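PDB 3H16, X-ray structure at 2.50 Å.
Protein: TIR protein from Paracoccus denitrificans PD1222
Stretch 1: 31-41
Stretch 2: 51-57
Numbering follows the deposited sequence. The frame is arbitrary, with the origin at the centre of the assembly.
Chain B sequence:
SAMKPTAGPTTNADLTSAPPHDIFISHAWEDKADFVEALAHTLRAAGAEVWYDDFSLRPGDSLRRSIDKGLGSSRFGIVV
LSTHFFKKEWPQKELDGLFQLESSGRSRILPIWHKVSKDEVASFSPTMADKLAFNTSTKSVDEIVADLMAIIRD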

# COMPACT_ATOMS: atom_id res chain seq x y z
N ASP B 31 -0.63 -20.41 -15.82
CA ASP B 31 -1.67 -19.59 -15.22
C ASP B 31 -2.42 -18.70 -16.20
O ASP B 31 -3.36 -18.01 -15.80
CB ASP B 31 -1.11 -18.71 -14.09
CG ASP B 31 -0.64 -19.53 -12.91
OD1 ASP B 31 -1.35 -20.48 -12.51
OD2 ASP B 31 0.44 -19.21 -12.36
N LYS B 32 -2.02 -18.70 -17.47
CA LYS B 32 -2.70 -17.86 -18.46
C LYS B 32 -4.15 -18.27 -18.64
O LYS B 32 -5.07 -17.47 -18.46
CB LYS B 32 -2.01 -17.92 -19.83
CG LYS B 32 -2.81 -17.19 -20.91
CD LYS B 32 -2.19 -17.30 -22.29
CE LYS B 32 -1.13 -16.24 -22.54
NZ LYS B 32 -0.63 -16.25 -23.95
N ALA B 33 -4.33 -19.53 -19.01
CA ALA B 33 -5.66 -20.08 -19.25
C ALA B 33 -6.71 -19.65 -18.24
O ALA B 33 -7.63 -18.92 -18.58
CB ALA B 33 -5.58 -21.61 -19.29
N ASP B 34 -6.54 -20.08 -17.00
CA ASP B 34 -7.50 -19.80 -15.94
C ASP B 34 -7.50 -18.42 -15.28
O ASP B 34 -8.43 -17.63 -15.48
CB ASP B 34 -7.38 -20.86 -14.85
CG ASP B 34 -6.00 -20.89 -14.22
OD1 ASP B 34 -5.01 -20.96 -14.97
OD2 ASP B 34 -5.91 -20.84 -12.98
N PHE B 35 -6.46 -18.13 -14.50
CA PHE B 35 -6.37 -16.88 -13.75
C PHE B 35 -6.16 -15.58 -14.51
O PHE B 35 -7.02 -14.70 -14.52
CB PHE B 35 -5.27 -16.99 -12.69
CG PHE B 35 -5.22 -15.84 -11.73
CD1 PHE B 35 -6.28 -15.60 -10.85
CD2 PHE B 35 -4.12 -14.98 -11.70
CE1 PHE B 35 -6.24 -14.52 -9.97
CE2 PHE B 35 -4.08 -13.90 -10.82
CZ PHE B 35 -5.15 -13.67 -9.96
N VAL B 36 -5.00 -15.45 -15.14
CA VAL B 36 -4.66 -14.25 -15.87
C VAL B 36 -5.74 -13.77 -16.83
O VAL B 36 -5.97 -12.57 -16.96
CB VAL B 36 -3.34 -14.45 -16.62
CG1 VAL B 36 -2.89 -13.15 -17.27
CG2 VAL B 36 -2.27 -14.92 -15.64
N GLU B 37 -6.42 -14.70 -17.49
CA GLU B 37 -7.47 -14.33 -18.43
C GLU B 37 -8.63 -13.72 -17.66
O GLU B 37 -9.11 -12.64 -18.01
CB GLU B 37 -7.93 -15.55 -19.22
CG GLU B 37 -7.87 -15.34 -20.73
CD GLU B 37 -8.08 -16.63 -21.50
OE1 GLU B 37 -9.17 -17.24 -21.37
OE2 GLU B 37 -7.16 -17.04 -22.23
N ALA B 38 -9.07 -14.40 -16.61
CA ALA B 38 -10.17 -13.90 -15.79
C ALA B 38 -9.82 -12.50 -15.30
O ALA B 38 -10.63 -11.58 -15.39
CB ALA B 38 -10.38 -14.81 -14.60
N LEU B 39 -8.61 -12.36 -14.78
CA LEU B 39 -8.13 -11.09 -14.27
C LEU B 39 -8.08 -10.00 -15.36
O LEU B 39 -8.46 -8.85 -15.11
CB LEU B 39 -6.74 -11.30 -13.65
CG LEU B 39 -5.87 -10.10 -13.25
CD1 LEU B 39 -6.71 -9.04 -12.54
CD2 LEU B 39 -4.73 -10.60 -12.35
N ALA B 40 -7.63 -10.36 -16.55
CA ALA B 40 -7.52 -9.43 -17.67
C ALA B 40 -8.89 -8.91 -18.08
O ALA B 40 -9.06 -7.72 -18.34
CB ALA B 40 -6.85 -10.10 -18.86
N HIS B 41 -9.86 -9.81 -18.14
CA HIS B 41 -11.22 -9.45 -18.51
C HIS B 41 -11.76 -8.45 -17.49
O HIS B 41 -12.18 -7.34 -17.85
CB HIS B 41 -12.12 -10.70 -18.53
CG HIS B 41 -13.47 -10.46 -19.13
ND1 HIS B 41 -13.66 -10.23 -20.47
CD2 HIS B 41 -14.70 -10.41 -18.56
CE1 HIS B 41 -14.95 -10.04 -20.71
NE2 HIS B 41 -15.60 -10.14 -19.56
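Stretch 2, residues 51-57: WYDDFSL

Stretch 2 lies along one side of the helix that includes Lys-32 to Ala-40, and it runs against the helix direction: its start, Trp-51, is nearest Ala-40 (CA to CA 7.9 Å), whereas Ser-56, near its end, is nearest Lys-32 (CA to CA 7.0 Å). The helix has a wider pi-type turn, in which Val-36 N bonds to Asp-31 O (3.1 Å) and Glu-37 N to Lys-32 O (3.2 Å), before the ordinary spacing takes over, as in Ala-40 N to Val-36 O (2.8 Å). Stretch 2 leaves an extended conformation at Trp-51, passes through a turn tied by Phe-55 N to Tyr-52 O (3.0 Å), and is extended again at Ser-56 and Leu-57.

The apolar contact centres on Tyr-52, whose CA-to-CB bond points toward the helix and whose ring, with chi1 in the p well, spans a little over two turns. Ala-40 CB lies 3.3 Å from Tyr-52 CE1; so small a side chain lets the ring come close to the backbone. Val-36 CG1 meets Tyr-52 CD2 at 3.5 Å, a branched aliphatic group packing against the tyrosine. Lys-32 CG stands at the ring edge, 4.3 Å from Tyr-52 CE2. At the margin of the contact, a methylene of Glu-37 lies near the phenol oxygen, with Glu-37 CG 3.4 Å from Tyr-52 OH.

The polar contact belongs to Lys-32. Its CA-to-CB bond points toward stretch 2, and the long side chain carries the ammonium group past the tyrosine to the turn. There Lys-32 NZ forms a salt bridge with Asp-53 OD1 (2.8 Å), also a hydrogen bond, and donates a second hydrogen bond to Asp-53 O (3.1 Å). Lysine suits this place because its flexible aliphatic stem can pass the ring while its charged end reaches both carboxylate and carbonyl.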

# COMPACT_ATOMS: atom_id res chain seq x y z
N TRP B 51 -2.49 -5.84 -21.53
CA TRP B 51 -1.88 -6.78 -22.45
C TRP B 51 -1.08 -7.78 -21.62
O TRP B 51 -0.56 -7.44 -20.56
CB TRP B 51 -1.02 -6.10 -23.53
CG TRP B 51 0.22 -5.38 -23.13
CD1 TRP B 51 0.44 -4.69 -21.98
CD2 TRP B 51 1.39 -5.16 -23.95
NE1 TRP B 51 1.66 -4.05 -22.02
CE2 TRP B 51 2.26 -4.32 -23.22
CE3 TRP B 51 1.77 -5.58 -25.23
CZ2 TRP B 51 3.50 -3.90 -23.72
CZ3 TRP B 51 3.01 -5.17 -25.73
CH2 TRP B 51 3.85 -4.34 -24.97
N TYR B 52 -1.02 -9.02 -22.09
CA TYR B 52 -0.32 -10.08 -21.37
C TYR B 52 -0.05 -11.32 -22.24
O TYR B 52 0.66 -12.22 -21.81
CB TYR B 52 -1.16 -10.53 -20.18
CG TYR B 52 -2.50 -11.10 -20.59
CD1 TYR B 52 -3.55 -10.26 -20.94
CD2 TYR B 52 -2.70 -12.48 -20.69
CE1 TYR B 52 -4.78 -10.77 -21.37
CE2 TYR B 52 -3.92 -13.01 -21.12
CZ TYR B 52 -4.95 -12.14 -21.46
OH TYR B 52 -6.17 -12.63 -21.88
N ASP B 53 -0.61 -11.36 -23.44
CA ASP B 53 -0.41 -12.51 -24.29
C ASP B 53 1.06 -12.84 -24.56
O ASP B 53 1.45 -14.01 -24.58
CB ASP B 53 -1.15 -12.32 -25.61
CG ASP B 53 -1.16 -13.57 -26.44
OD1 ASP B 53 -1.69 -14.60 -25.95
OD2 ASP B 53 -0.64 -13.54 -27.58
N ASP B 54 1.88 -11.81 -24.78
CA ASP B 54 3.31 -12.02 -25.04
C ASP B 54 4.10 -11.89 -23.75
O ASP B 54 5.23 -11.41 -23.75
CB ASP B 54 3.84 -10.99 -26.05
CG ASP B 54 3.56 -11.39 -27.50
OD1 ASP B 54 4.09 -10.71 -28.40
OD2 ASP B 54 2.82 -12.37 -27.74
N PHE B 55 3.49 -12.32 -22.65
CA PHE B 55 4.14 -12.24 -21.36
C PHE B 55 4.06 -13.53 -20.56
O PHE B 55 4.32 -13.53 -19.35
CB PHE B 55 3.56 -11.08 -20.56
CG PHE B 55 3.90 -9.73 -21.13
CD1 PHE B 55 5.15 -9.17 -20.91
CD2 PHE B 55 2.98 -9.03 -21.91
CE1 PHE B 55 5.49 -7.93 -21.46
CE2 PHE B 55 3.31 -7.79 -22.47
CZ PHE B 55 4.56 -7.24 -22.24
N SER B 56 3.70 -14.62 -21.23
CA SER B 56 3.64 -15.93 -20.59
C SER B 56 5.09 -16.38 -20.45
O SER B 56 5.89 -16.16 -21.35
CB SER B 56 2.89 -16.93 -21.45
OG SER B 56 1.63 -16.41 -21.82
N LEU B 57 5.43 -16.99 -19.33
CA LEU B 57 6.80 -17.42 -19.12
C LEU B 57 6.98 -18.94 -19.07
O LEU B 57 6.08 -19.68 -18.64
CB LEU B 57 7.34 -16.76 -17.86
CG LEU B 57 7.31 -15.22 -17.95
CD1 LEU B 57 7.56 -14.61 -16.58
CD2 LEU B 57 8.35 -14.74 -18.95